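Local coordinates for protein probable glutathione S-transferase (Pseudomonas aeruginosa, PDB 6JWK) that is a zeta-class member of the glutathione S-transferase superfamily identified as a maleylpyruvate isomerase, probably using glutathione to isomerise maleylpyruvate to fumarylpyruvate, at residues Met1-Phe6 and Arg14-Leu19; Pro53-Ala58 and Ile70-Ala75; Cys166-Leu171 and Arg193-Glu198. All coordinates share one frame; numbering follows the deposited sequence.

Contact 1. Residues Met1-Phe6 and Arg14-Leu19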
ATOM      1  N   MET B   1       4.722 -18.436 -16.452  1.00 45.32           N
ATOM      2  CA  MET B   1       5.066 -17.221 -15.674  1.00 44.47           C
ATOM      3  C   MET B   1       6.314 -17.468 -14.838  1.00 37.58           C
ATOM      4  O   MET B   1       6.523 -18.577 -14.403  1.00 37.95           O
ATOM      5  CB  MET B   1       3.934 -16.832 -14.727  1.00 49.92           C
ATOM      6  CG  MET B   1       2.653 -16.649 -15.458  1.00 56.87           C
ATOM      7  SD  MET B   1       1.650 -15.351 -14.718  1.00 64.69           S
ATOM      8  CE  MET B   1       0.316 -15.306 -15.921  1.00 69.90           C
ATOM      9  N   GLN B   2       7.050 -16.405 -14.568  1.00 32.13           N
ATOM     10  CA  GLN B   2       8.265 -16.442 -13.759  1.00 31.30           C
ATOM     11  C   GLN B   2       8.133 -15.320 -12.736  1.00 32.21           C
ATOM     12  O   GLN B   2       7.489 -14.307 -13.026  1.00 32.27           O
ATOM     13  CB  GLN B   2       9.485 -16.293 -14.665  1.00 38.16           C
ATOM     14  CG  GLN B   2       9.487 -17.252 -15.841  1.00 45.53           C
ATOM     15  CD  GLN B   2      10.650 -16.959 -16.747  1.00 60.16           C
ATOM     16  OE1 GLN B   2      11.385 -17.869 -17.118  1.00 77.14           O
ATOM     17  NE2 GLN B   2      10.850 -15.687 -17.077  1.00 61.89           N
ATOM     18  N   LEU B   3       8.663 -15.530 -11.551  1.00 32.07           N
ATOM     19  CA  LEU B   3       8.739 -14.488 -10.515  1.00 34.21           C
ATOM     20  C   LEU B   3      10.192 -14.289 -10.158  1.00 36.34           C
ATOM     21  O   LEU B   3      10.764 -15.228  -9.574  1.00 40.24           O
ATOM     22  CB  LEU B   3       7.983 -14.879  -9.244  1.00 35.32           C
ATOM     23  CG  LEU B   3       8.054 -13.752  -8.226  1.00 34.36           C
ATOM     24  CD1 LEU B   3       6.822 -12.882  -8.359  1.00 34.78           C
ATOM     25  CD2 LEU B   3       8.279 -14.259  -6.823  1.00 32.69           C
ATOM     26  N   TYR B   4      10.700 -13.087 -10.424  1.00 30.48           N
ATOM     27  CA  TYR B   4      12.082 -12.670 -10.144  1.00 32.23           C
ATOM     28  C   TYR B   4      12.076 -12.230  -8.680  1.00 36.42           C
ATOM     29  O   TYR B   4      11.345 -11.306  -8.321  1.00 35.44           O
ATOM     30  CB  TYR B   4      12.546 -11.660 -11.206  1.00 30.74           C
ATOM     31  CG  TYR B   4      12.714 -12.307 -12.558  1.00 32.90           C
ATOM     32  CD1 TYR B   4      11.617 -12.546 -13.382  1.00 31.38           C
ATOM     33  CD2 TYR B   4      13.949 -12.830 -12.950  1.00 37.61           C
ATOM     34  CE1 TYR B   4      11.753 -13.233 -14.579  1.00 31.15           C
ATOM     35  CE2 TYR B   4      14.101 -13.521 -14.146  1.00 35.77           C
ATOM     36  CZ  TYR B   4      12.999 -13.701 -14.967  1.00 37.11           C
ATOM     37  OH  TYR B   4      13.108 -14.395 -16.129  1.00 36.55           O
ATOM     38  N   SER B   5      12.832 -12.950  -7.854  1.00 35.91           N
ATOM     39  CA  SER B   5      12.778 -12.911  -6.376  1.00 30.40           C
ATOM     40  C   SER B   5      14.202 -12.762  -5.851  1.00 30.58           C
ATOM     41  O   SER B   5      15.099 -13.303  -6.465  1.00 35.92           O
ATOM     42  CB  SER B   5      12.117 -14.181  -5.870  1.00 30.41           C
ATOM     43  OG  SER B   5      12.501 -14.499  -4.517  1.00 30.95           O
ATOM     44  N   PHE B   6      14.404 -12.059  -4.751  1.00 29.91           N
ATOM     45  CA  PHE B   6      15.629 -12.155  -3.918  1.00 32.35           C
ATOM     46  C   PHE B   6      15.225 -12.789  -2.580  1.00 28.67           C
ATOM     47  O   PHE B   6      14.128 -12.418  -1.992  1.00 24.41           O
ATOM     48  CB  PHE B   6      16.281 -10.767  -3.801  1.00 36.93           C
ATOM     49  CG  PHE B   6      17.427 -10.677  -2.823  1.00 41.95           C
ATOM     50  CD1 PHE B   6      18.632 -11.336  -3.072  1.00 49.28           C
ATOM     51  CD2 PHE B   6      17.321  -9.905  -1.670  1.00 42.93           C
ATOM     52  CE1 PHE B   6      19.697 -11.234  -2.180  1.00 45.51           C
ATOM     53  CE2 PHE B   6      18.372  -9.832  -0.763  1.00 47.05           C
ATOM     54  CZ  PHE B   6      19.564 -10.482  -1.027  1.00 49.32           C
ATOM     55  N   ARG B  14       6.442 -12.119   0.275  1.00 18.90           N
ATOM     56  CA  ARG B  14       4.955 -11.992   0.188  1.00 19.98           C
ATOM     57  C   ARG B  14       4.459 -12.775  -1.029  1.00 18.69           C
ATOM     58  O   ARG B  14       3.514 -13.489  -0.925  1.00 16.16           O
ATOM     59  CB  ARG B  14       4.469 -10.542   0.001  1.00 20.98           C
ATOM     60  CG  ARG B  14       4.759  -9.602   1.161  1.00 21.14           C
ATOM     61  CD  ARG B  14       4.306  -8.224   0.776  1.00 20.28           C
ATOM     62  NE  ARG B  14       4.684  -7.271   1.781  1.00 21.40           N
ATOM     63  CZ  ARG B  14       4.596  -5.975   1.648  1.00 22.42           C
ATOM     64  NH1 ARG B  14       4.198  -5.466   0.493  1.00 19.16           N
ATOM     65  NH2 ARG B  14       4.953  -5.185   2.646  1.00 22.32           N
ATOM     66  N   VAL B  15       5.092 -12.595  -2.180  1.00 19.31           N
ATOM     67  CA  VAL B  15       4.598 -13.208  -3.442  1.00 17.86           C
ATOM     68  C   VAL B  15       4.990 -14.673  -3.540  1.00 17.41           C
ATOM     69  O   VAL B  15       4.204 -15.470  -4.138  1.00 20.15           O
ATOM     70  CB  VAL B  15       5.115 -12.412  -4.660  1.00 17.89           C
ATOM     71  CG1 VAL B  15       4.621 -13.030  -5.948  1.00 17.57           C
ATOM     72  CG2 VAL B  15       4.681 -10.943  -4.571  1.00 20.17           C
ATOM     73  N   ARG B  16       6.147 -15.069  -3.017  1.00 17.65           N
ATOM     74  CA  ARG B  16       6.509 -16.515  -2.928  1.00 18.40           C
ATOM     75  C   ARG B  16       5.476 -17.249  -2.061  1.00 18.66           C
ATOM     76  O   ARG B  16       5.089 -18.382  -2.403  1.00 18.18           O
ATOM     77  CB  ARG B  16       7.906 -16.743  -2.369  1.00 18.56           C
ATOM     78  CG  ARG B  16       9.029 -16.292  -3.296  1.00 19.10           C
ATOM     79  CD  ARG B  16      10.391 -16.806  -2.868  1.00 19.80           C
ATOM     80  NE  ARG B  16      10.697 -16.597  -1.451  1.00 19.30           N
ATOM     81  CZ  ARG B  16      11.344 -15.569  -0.924  1.00 20.53           C
ATOM     82  NH1 ARG B  16      11.827 -14.607  -1.692  1.00 22.07           N
ATOM     83  NH2 ARG B  16      11.552 -15.535   0.391  1.00 20.91           N
ATOM     84  N   ILE B  17       4.978 -16.634  -0.998  1.00 16.89           N
ATOM     85  CA  ILE B  17       3.908 -17.317  -0.201  1.00 16.86           C
ATOM     86  C   ILE B  17       2.658 -17.441  -1.072  1.00 18.72           C
ATOM     87  O   ILE B  17       2.037 -18.546  -1.116  1.00 17.99           O
ATOM     88  CB  ILE B  17       3.623 -16.514   1.074  1.00 16.46           C
ATOM     89  CG1 ILE B  17       4.841 -16.478   1.999  1.00 16.07           C
ATOM     90  CG2 ILE B  17       2.382 -17.009   1.795  1.00 16.06           C
ATOM     91  CD1 ILE B  17       4.709 -15.431   3.116  1.00 18.03           C
ATOM     92  N   ALA B  18       2.276 -16.374  -1.764  1.00 17.66           N
ATOM     93  CA  ALA B  18       1.061 -16.408  -2.614  1.00 18.37           C
ATOM     94  C   ALA B  18       1.191 -17.538  -3.639  1.00 20.87           C
ATOM     95  O   ALA B  18       0.222 -18.357  -3.851  1.00 19.06           O
ATOM     96  CB  ALA B  18       0.859 -15.081  -3.307  1.00 18.79           C
ATOM     97  N   LEU B  19       2.310 -17.574  -4.368  1.00 19.04           N
ATOM     98  CA  LEU B  19       2.510 -18.656  -5.366  1.00 20.21           C
ATOM     99  C   LEU B  19       2.440 -20.037  -4.686  1.00 20.21           C
ATOM    100  O   LEU B  19       1.859 -20.950  -5.289  1.00 22.73           O
ATOM    101  CB  LEU B  19       3.843 -18.439  -6.105  1.00 20.11           C
ATOM    102  CG  LEU B  19       3.846 -17.216  -7.012  1.00 22.22           C
ATOM    103  CD1 LEU B  19       5.268 -16.872  -7.481  1.00 25.20           C
ATOM    104  CD2 LEU B  19       2.944 -17.424  -8.231  1.00 24.82           C
TER
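Leu3 reaches from strand 2-5 into helix 10-22 with both methyls. Its CB points toward the helix, and CG anti to the backbone N (chi1 -178°) carries the methyls to Val15 and Leu19: CD1 presses on Val15 CG1 at 3.3 Å, tighter than usual for two carbons, while CD2 lies 4.0 Å from Leu19 CD1. Closer to the strand, Leu3 CB meets the same Leu19 CD1 at 3.8 Å, so Val15 and Leu19, one helical turn apart, grip the leucine near its end and near its base. Arg16 adds the polar half. Its chain folds over at chi3 (-49°), the aliphatic CG passing 4.1 Å from Leu3 CD2 before the guanidinium turns to the strand end. There NH1 donates to Ser5 OG over 2.9 Å, the hydroxyl oxygen slightly tilted from the guanidinium plane, and weakly to Phe6 O at 3.2 Å. Further bonds, from NE to Ala203 O and weakly from NH2 to Phe7 O, fix the group's rotation, so each nitrogen of this buried cation has an oxygen partner. The helix runs back roughly antiparallel to the strand, their axes 9.9 Å apart, as the first strand and helix of the beta-alpha-beta unit that opens a thioredoxin-like domain.

Contact 2. Residues Pro53-Ala58 and Ile70-Ala75; sequences PTLVDA and IDYLDA
Tyr72 of helix 66-76 and Leu55 of strand 54-56 meet nearly at right angles, ring edge against methyl. From CB the tyrosine leaves the helix toward the strand, and chi1 of -173° extends the ring away from the backbone nitrogen. Tyr72 CB and CG lie 5.4 and 5.1 Å from Leu55 CD2; the first atom to touch is Tyr72 CD2, 4.0 Å from Leu55 CD2, which lies near the ring plane. CE2, next along the same edge, is 4.3 Å from that methyl. At the tip, OH comes only to 4.5 Å from Asp57 OD2, too far for a bond, and the aspartate instead accepts the backbone N-H of Arg61 through OD1. The tyrosine ring stacks with Phe63, whose backbone is hydrogen-bonded to that of Leu55 in the neighbouring strand. Leu73 adds a looser apolar neighbour, its CD2 4.5 Å from Leu55 CD2. Ala91 of the second subunit also packs on Tyr72, and Asp71 forms a salt bridge with Arg90 of that subunit. Pro53, preceded by a cis peptide bond, leads into this strand, a hallmark of the thioredoxin-like GST N-terminal domain.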
ATOM      1  N   PRO B  53       9.626  -7.923  -5.967  1.00 28.51           N
ATOM      2  CA  PRO B  53       9.713  -8.951  -7.004  1.00 27.57           C
ATOM      3  C   PRO B  53       9.176  -8.449  -8.361  1.00 29.10           C
ATOM      4  O   PRO B  53       8.514  -7.450  -8.387  1.00 28.17           O
ATOM      5  CB  PRO B  53       8.830 -10.050  -6.443  1.00 27.44           C
ATOM      6  CG  PRO B  53       7.749  -9.287  -5.692  1.00 27.62           C
ATOM      7  CD  PRO B  53       8.415  -8.044  -5.139  1.00 30.01           C
ATOM      8  N   THR B  54       9.377  -9.208  -9.436  1.00 26.81           N
ATOM      9  CA  THR B  54       8.727  -8.938 -10.727  1.00 25.40           C
ATOM     10  C   THR B  54       8.082 -10.218 -11.208  1.00 23.68           C
ATOM     11  O   THR B  54       8.833 -11.175 -11.465  1.00 24.18           O
ATOM     12  CB  THR B  54       9.733  -8.391 -11.765  1.00 28.37           C
ATOM     13  OG1 THR B  54      10.417  -7.290 -11.178  1.00 29.28           O
ATOM     14  CG2 THR B  54       9.073  -7.911 -13.036  1.00 27.17           C
ATOM     15  N   LEU B  55       6.771 -10.208 -11.408  1.00 25.90           N
ATOM     16  CA  LEU B  55       6.087 -11.334 -12.069  1.00 29.04           C
ATOM     17  C   LEU B  55       6.179 -11.101 -13.574  1.00 31.58           C
ATOM     18  O   LEU B  55       5.925  -9.954 -13.986  1.00 31.51           O
ATOM     19  CB  LEU B  55       4.636 -11.392 -11.612  1.00 31.60           C
ATOM     20  CG  LEU B  55       3.868 -12.571 -12.204  1.00 31.91           C
ATOM     21  CD1 LEU B  55       4.234 -13.844 -11.480  1.00 33.03           C
ATOM     22  CD2 LEU B  55       2.375 -12.320 -12.174  1.00 33.97           C
ATOM     23  N   VAL B  56       6.584 -12.104 -14.352  1.00 27.97           N
ATOM     24  CA  VAL B  56       6.727 -11.981 -15.836  1.00 30.83           C
ATOM     25  C   VAL B  56       5.838 -13.059 -16.461  1.00 37.70           C
ATOM     26  O   VAL B  56       6.133 -14.239 -16.216  1.00 35.21           O
ATOM     27  CB  VAL B  56       8.198 -12.093 -16.279  1.00 32.00           C
ATOM     28  CG1 VAL B  56       8.359 -12.070 -17.801  1.00 34.91           C
ATOM     29  CG2 VAL B  56       9.074 -11.013 -15.666  1.00 29.97           C
ATOM     30  N   ASP B  57       4.774 -12.675 -17.190  1.00 43.31           N
ATOM     31  CA  ASP B  57       3.767 -13.638 -17.734  1.00 50.22           C
ATOM     32  C   ASP B  57       4.231 -14.275 -19.052  1.00 50.82           C
ATOM     33  O   ASP B  57       5.331 -13.922 -19.544  1.00 46.52           O
ATOM     34  CB  ASP B  57       2.397 -13.012 -17.980  1.00 50.56           C
ATOM     35  CG  ASP B  57       2.313 -12.042 -19.152  1.00 49.42           C
ATOM     36  OD1 ASP B  57       3.283 -11.944 -19.966  1.00 50.97           O
ATOM     37  OD2 ASP B  57       1.280 -11.361 -19.228  1.00 48.17           O
ATOM     38  N   ALA B  58       3.407 -15.195 -19.568  1.00 60.72           N
ATOM     39  CA  ALA B  58       3.535 -15.865 -20.884  1.00 64.72           C
ATOM     40  C   ALA B  58       4.155 -14.918 -21.921  1.00 63.61           C
ATOM     41  O   ALA B  58       5.254 -15.214 -22.430  1.00 62.54           O
ATOM     42  CB  ALA B  58       2.163 -16.338 -21.306  1.00 68.81           C
ATOM     43  N   ILE B  70      -0.443 -10.150  -6.121  1.00 21.21           N
ATOM     44  CA  ILE B  70      -1.286 -11.135  -5.381  1.00 21.32           C
ATOM     45  C   ILE B  70      -2.711 -11.085  -5.938  1.00 23.99           C
ATOM     46  O   ILE B  70      -3.346 -12.170  -6.167  1.00 23.10           O
ATOM     47  CB  ILE B  70      -1.189 -10.885  -3.881  1.00 21.01           C
ATOM     48  CG1 ILE B  70       0.178 -11.350  -3.413  1.00 20.74           C
ATOM     49  CG2 ILE B  70      -2.328 -11.554  -3.127  1.00 23.49           C
ATOM     50  CD1 ILE B  70       0.450 -10.959  -1.977  1.00 22.14           C
ATOM     51  N   ASP B  71      -3.254  -9.886  -6.104  1.00 25.29           N
ATOM     52  CA  ASP B  71      -4.610  -9.690  -6.688  1.00 25.35           C
ATOM     53  C   ASP B  71      -4.697 -10.326  -8.090  1.00 24.64           C
ATOM     54  O   ASP B  71      -5.662 -11.024  -8.362  1.00 21.68           O
ATOM     55  CB  ASP B  71      -4.936  -8.197  -6.813  1.00 29.01           C
ATOM     56  CG  ASP B  71      -6.358  -7.978  -7.297  1.00 28.28           C
ATOM     57  OD1 ASP B  71      -7.246  -8.148  -6.477  1.00 30.55           O
ATOM     58  OD2 ASP B  71      -6.562  -7.669  -8.492  1.00 25.71           O
ATOM     59  N   TYR B  72      -3.702 -10.135  -8.942  1.00 22.87           N
ATOM     60  CA  TYR B  72      -3.661 -10.713 -10.308  1.00 24.58           C
ATOM     61  C   TYR B  72      -3.642 -12.254 -10.274  1.00 25.23           C
ATOM     62  O   TYR B  72      -4.313 -12.910 -11.111  1.00 21.67           O
ATOM     63  CB  TYR B  72      -2.433 -10.166 -11.039  1.00 25.37           C
ATOM     64  CG  TYR B  72      -2.393 -10.549 -12.488  1.00 26.46           C
ATOM     65  CD1 TYR B  72      -3.418 -10.188 -13.349  1.00 27.23           C
ATOM     66  CD2 TYR B  72      -1.358 -11.315 -12.991  1.00 30.46           C
ATOM     67  CE1 TYR B  72      -3.398 -10.551 -14.685  1.00 34.10           C
ATOM     68  CE2 TYR B  72      -1.308 -11.666 -14.331  1.00 34.42           C
ATOM     69  CZ  TYR B  72      -2.327 -11.283 -15.181  1.00 35.01           C
ATOM     70  OH  TYR B  72      -2.267 -11.648 -16.493  1.00 39.21           O
ATOM     71  N   LEU B  73      -2.932 -12.855  -9.319  1.00 23.12           N
ATOM     72  CA  LEU B  73      -2.890 -14.326  -9.181  1.00 23.39           C
ATOM     73  C   LEU B  73      -4.293 -14.882  -8.943  1.00 26.13           C
ATOM     74  O   LEU B  73      -4.536 -16.048  -9.366  1.00 27.45           O
ATOM     75  CB  LEU B  73      -1.959 -14.731  -8.036  1.00 25.16           C
ATOM     76  CG  LEU B  73      -0.486 -14.457  -8.269  1.00 24.99           C
ATOM     77  CD1 LEU B  73       0.332 -14.923  -7.067  1.00 25.99           C
ATOM     78  CD2 LEU B  73      -0.019 -15.133  -9.560  1.00 27.55           C
ATOM     79  N   ASP B  74      -5.187 -14.138  -8.304  1.00 23.59           N
ATOM     80  CA  ASP B  74      -6.588 -14.602  -8.147  1.00 24.99           C
ATOM     81  C   ASP B  74      -7.335 -14.621  -9.498  1.00 27.62           C
ATOM     82  O   ASP B  74      -8.271 -15.396  -9.616  1.00 29.34           O
ATOM     83  CB  ASP B  74      -7.371 -13.784  -7.135  1.00 23.72           C
ATOM     84  CG  ASP B  74      -7.218 -14.197  -5.679  1.00 25.21           C
ATOM     85  OD1 ASP B  74      -6.550 -15.213  -5.397  1.00 24.67           O
ATOM     86  OD2 ASP B  74      -7.734 -13.458  -4.828  1.00 24.43           O
ATOM     87  N   ALA B  75      -6.912 -13.861 -10.500  1.00 27.73           N
ATOM     88  CA  ALA B  75      -7.457 -13.955 -11.877  1.00 27.36           C
ATOM     89  C   ALA B  75      -6.834 -15.145 -12.601  1.00 30.19           C
ATOM     90  O   ALA B  75      -7.572 -15.873 -13.258  1.00 29.77           O
ATOM     91  CB  ALA B  75      -7.184 -12.686 -12.636  1.00 28.61           C
TER

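Contact 3. Residues Cys166-Leu171 and Arg193-Glu198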
ATOM      1  N   CYS B 166       1.350 -10.806   3.888  1.00 16.31           N
ATOM      2  CA  CYS B 166       1.980  -9.544   4.349  1.00 18.49           C
ATOM      3  C   CYS B 166       2.525  -9.704   5.780  1.00 19.58           C
ATOM      4  O   CYS B 166       3.616  -9.166   6.075  1.00 16.12           O
ATOM      5  CB  CYS B 166       0.996  -8.392   4.285  1.00 20.38           C
ATOM      6  SG  CYS B 166       0.526  -8.011   2.579  1.00 22.33           S
ATOM      7  N   LEU B 167       1.811 -10.390   6.673  1.00 18.88           N
ATOM      8  CA  LEU B 167       2.249 -10.432   8.091  1.00 19.09           C
ATOM      9  C   LEU B 167       3.499 -11.274   8.295  1.00 18.66           C
ATOM     10  O   LEU B 167       4.379 -10.878   9.096  1.00 20.41           O
ATOM     11  CB  LEU B 167       1.104 -10.916   8.972  1.00 24.40           C
ATOM     12  CG  LEU B 167       0.315  -9.750   9.569  1.00 36.87           C
ATOM     13  CD1 LEU B 167      -1.050 -10.187  10.124  1.00 38.46           C
ATOM     14  CD2 LEU B 167       1.154  -9.033  10.635  1.00 37.70           C
ATOM     15  N   VAL B 168       3.576 -12.434   7.678  1.00 18.12           N
ATOM     16  CA  VAL B 168       4.677 -13.379   7.978  1.00 20.49           C
ATOM     17  C   VAL B 168       5.998 -12.705   7.632  1.00 18.39           C
ATOM     18  O   VAL B 168       6.914 -12.751   8.428  1.00 18.94           O
ATOM     19  CB  VAL B 168       4.460 -14.736   7.283  1.00 20.22           C
ATOM     20  CG1 VAL B 168       5.734 -15.546   7.137  1.00 19.80           C
ATOM     21  CG2 VAL B 168       3.386 -15.498   8.050  1.00 19.25           C
ATOM     22  N   PRO B 169       6.155 -12.047   6.463  1.00 18.28           N
ATOM     23  CA  PRO B 169       7.416 -11.371   6.206  1.00 18.49           C
ATOM     24  C   PRO B 169       7.705 -10.224   7.191  1.00 18.06           C
ATOM     25  O   PRO B 169       8.858 -10.057   7.660  1.00 19.42           O
ATOM     26  CB  PRO B 169       7.248 -10.929   4.738  1.00 18.45           C
ATOM     27  CG  PRO B 169       6.281 -11.926   4.151  1.00 19.06           C
ATOM     28  CD  PRO B 169       5.256 -12.077   5.282  1.00 17.66           C
ATOM     29  N   GLN B 170       6.682  -9.479   7.570  1.00 18.54           N
ATOM     30  CA  GLN B 170       6.836  -8.336   8.491  1.00 18.12           C
ATOM     31  C   GLN B 170       7.279  -8.836   9.897  1.00 19.75           C
ATOM     32  O   GLN B 170       8.143  -8.175  10.541  1.00 19.40           O
ATOM     33  CB  GLN B 170       5.519  -7.560   8.564  1.00 18.61           C
ATOM     34  CG  GLN B 170       5.575  -6.364   9.512  1.00 18.03           C
ATOM     35  CD  GLN B 170       6.622  -5.423   8.997  1.00 21.72           C
ATOM     36  OE1 GLN B 170       7.740  -5.369   9.525  1.00 28.54           O
ATOM     37  NE2 GLN B 170       6.279  -4.717   7.930  1.00 20.57           N
ATOM     38  N   LEU B 171       6.699  -9.926  10.404  1.00 19.03           N
ATOM     39  CA  LEU B 171       7.122 -10.474  11.741  1.00 20.96           C
ATOM     40  C   LEU B 171       8.553 -11.017  11.665  1.00 19.36           C
ATOM     41  O   LEU B 171       9.355 -10.718  12.570  1.00 22.13           O
ATOM     42  CB  LEU B 171       6.116 -11.536  12.205  1.00 21.29           C
ATOM     43  CG  LEU B 171       4.747 -10.998  12.578  1.00 24.38           C
ATOM     44  CD1 LEU B 171       3.753 -12.145  12.714  1.00 25.74           C
ATOM     45  CD2 LEU B 171       4.844 -10.185  13.861  1.00 26.74           C
ATOM     46  N   ARG B 193       0.798 -20.710  12.994  1.00 20.08           N
ATOM     47  CA  ARG B 193      -0.084 -21.537  12.147  1.00 20.07           C
ATOM     48  C   ARG B 193       0.397 -21.526  10.698  1.00 20.82           C
ATOM     49  O   ARG B 193       0.284 -22.555  10.028  1.00 19.67           O
ATOM     50  CB  ARG B 193      -1.540 -21.084  12.117  1.00 24.78           C
ATOM     51  CG  ARG B 193      -2.230 -21.284  13.439  1.00 32.03           C
ATOM     52  CD  ARG B 193      -3.725 -21.054  13.392  1.00 37.02           C
ATOM     53  NE  ARG B 193      -4.018 -21.024  14.810  1.00 35.49           N
ATOM     54  CZ  ARG B 193      -4.919 -20.256  15.380  1.00 44.99           C
ATOM     55  NH1 ARG B 193      -5.616 -19.397  14.659  1.00 45.94           N
ATOM     56  NH2 ARG B 193      -5.132 -20.364  16.678  1.00 41.38           N
ATOM     57  N   CYS B 194       0.792 -20.380  10.186  1.00 18.96           N
ATOM     58  CA  CYS B 194       1.326 -20.282   8.792  1.00 18.48           C
ATOM     59  C   CYS B 194       2.625 -21.089   8.609  1.00 18.21           C
ATOM     60  O   CYS B 194       2.723 -21.871   7.639  1.00 17.30           O
ATOM     61  CB  CYS B 194       1.574 -18.815   8.479  1.00 20.18           C
ATOM     62  SG  CYS B 194       0.038 -17.859   8.374  1.00 19.72           S
ATOM     63  N   LEU B 195       3.616 -20.873   9.475  1.00 19.69           N
ATOM     64  CA  LEU B 195       4.958 -21.503   9.356  1.00 21.94           C
ATOM     65  C   LEU B 195       4.873 -23.024   9.541  1.00 21.38           C
ATOM     66  O   LEU B 195       5.823 -23.708   9.110  1.00 20.50           O
ATOM     67  CB  LEU B 195       5.928 -20.913  10.362  1.00 20.72           C
ATOM     68  CG  LEU B 195       6.151 -19.410  10.219  1.00 24.72           C
ATOM     69  CD1 LEU B 195       7.183 -18.920  11.210  1.00 25.92           C
ATOM     70  CD2 LEU B 195       6.613 -19.070   8.827  1.00 23.48           C
ATOM     71  N   ALA B 196       3.775 -23.549  10.095  1.00 20.69           N
ATOM     72  CA  ALA B 196       3.585 -25.021  10.190  1.00 23.60           C
ATOM     73  C   ALA B 196       3.202 -25.587   8.827  1.00 23.91           C
ATOM     74  O   ALA B 196       3.144 -26.799   8.693  1.00 23.67           O
ATOM     75  CB  ALA B 196       2.534 -25.385  11.201  1.00 23.82           C
ATOM     76  N   LEU B 197       2.807 -24.740   7.885  1.00 22.95           N
ATOM     77  CA  LEU B 197       2.322 -25.205   6.579  1.00 22.55           C
ATOM     78  C   LEU B 197       3.512 -25.364   5.615  1.00 25.46           C
ATOM     79  O   LEU B 197       4.355 -24.466   5.542  1.00 20.75           O
ATOM     80  CB  LEU B 197       1.319 -24.198   6.018  1.00 24.98           C
ATOM     81  CG  LEU B 197       0.027 -24.027   6.825  1.00 23.39           C
ATOM     82  CD1 LEU B 197      -0.807 -22.939   6.179  1.00 24.41           C
ATOM     83  CD2 LEU B 197      -0.758 -25.337   6.901  1.00 26.43           C
ATOM     84  N   GLU B 198       3.451 -26.374   4.758  1.00 25.75           N
ATOM     85  CA  GLU B 198       4.481 -26.626   3.724  1.00 28.53           C
ATOM     86  C   GLU B 198       4.607 -25.398   2.791  1.00 25.30           C
ATOM     87  O   GLU B 198       5.745 -25.091   2.397  1.00 25.78           O
ATOM     88  CB  GLU B 198       4.128 -27.913   2.971  1.00 34.18           C
ATOM     89  CG  GLU B 198       5.141 -28.257   1.892  1.00 47.60           C
ATOM     90  CD  GLU B 198       4.591 -29.099   0.750  1.00 61.62           C
ATOM     91  OE1 GLU B 198       3.978 -30.163   1.033  1.00 72.61           O
ATOM     92  OE2 GLU B 198       4.759 -28.680  -0.416  1.00 77.63           O
TER
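Two helices of the all-helical GST C-terminal domain, 162-176 and 185-195, come together here through a small apolar contact without polar bonds between the two segments. Val168 carries one side of it, its forked side chain set against two consecutive residues. CG2 rests on Cys194, 3.8 Å from CB and 4.1 Å from SG, while CG1 turns to Leu195 and meets its CD2 at 4.0 Å. With chi1 of Val168 at 159°, CG1 lies on the Leu195 side and CG2 on the Cys194 side. Cys194 offers mainly its CB, which is directed toward helix 162-176; Leu195 leaves its helix at a slant and only its end approaches, the side chains of Val168 and Leu195 running alongside in opposite senses near the surface. Leu167, just before the valine, and Leu171, a turn further on from Leu167, pack on Leu187 and Glu191 of helix 185-195. Pro169, lacking an N-H, kinks helix 162-176 just after the valine, and the following bond from Gln170 N to Cys166 O is weak at 3.4 Å. In the other segment Leu197 N donates to Cys194 O (2.9 Å), and Leu197 is the N-cap residue of helix 198-203. Phe154 packs on Cys194 and Leu197, whereas Tyr13 of helix 10-22 lies against Val168. The arrangement is thus part of the helical core of a GST C-terminal domain, at the side where helix 162-176 meets the thioredoxin-like domain.

How the contacts relate
The three contacts follow one another along the chain, none enclosing or crossing another. Contact 1 closes first, over a seven-residue connection from the opening strand into its helix; contact 2 follows, spanning eleven residues that include strand 62-63; contact 3 spans a longer, largely helical connection of 21 residues. Contacts 1 and 2 share a sheet: antiparallel strands 2-5 and 54-56 are neighbours, with probable bonds from Val56 N to Gln2 O and from Tyr4 N to Thr54 O. Contact 3 reaches this domain through helix 10-22, where Arg14 and Ile17 pack on Pro169. Contacts 2 and 3 do not touch; helix 10-22, which packs on both strand 2-5 and helix 162-176, links the sheet to the helical domain.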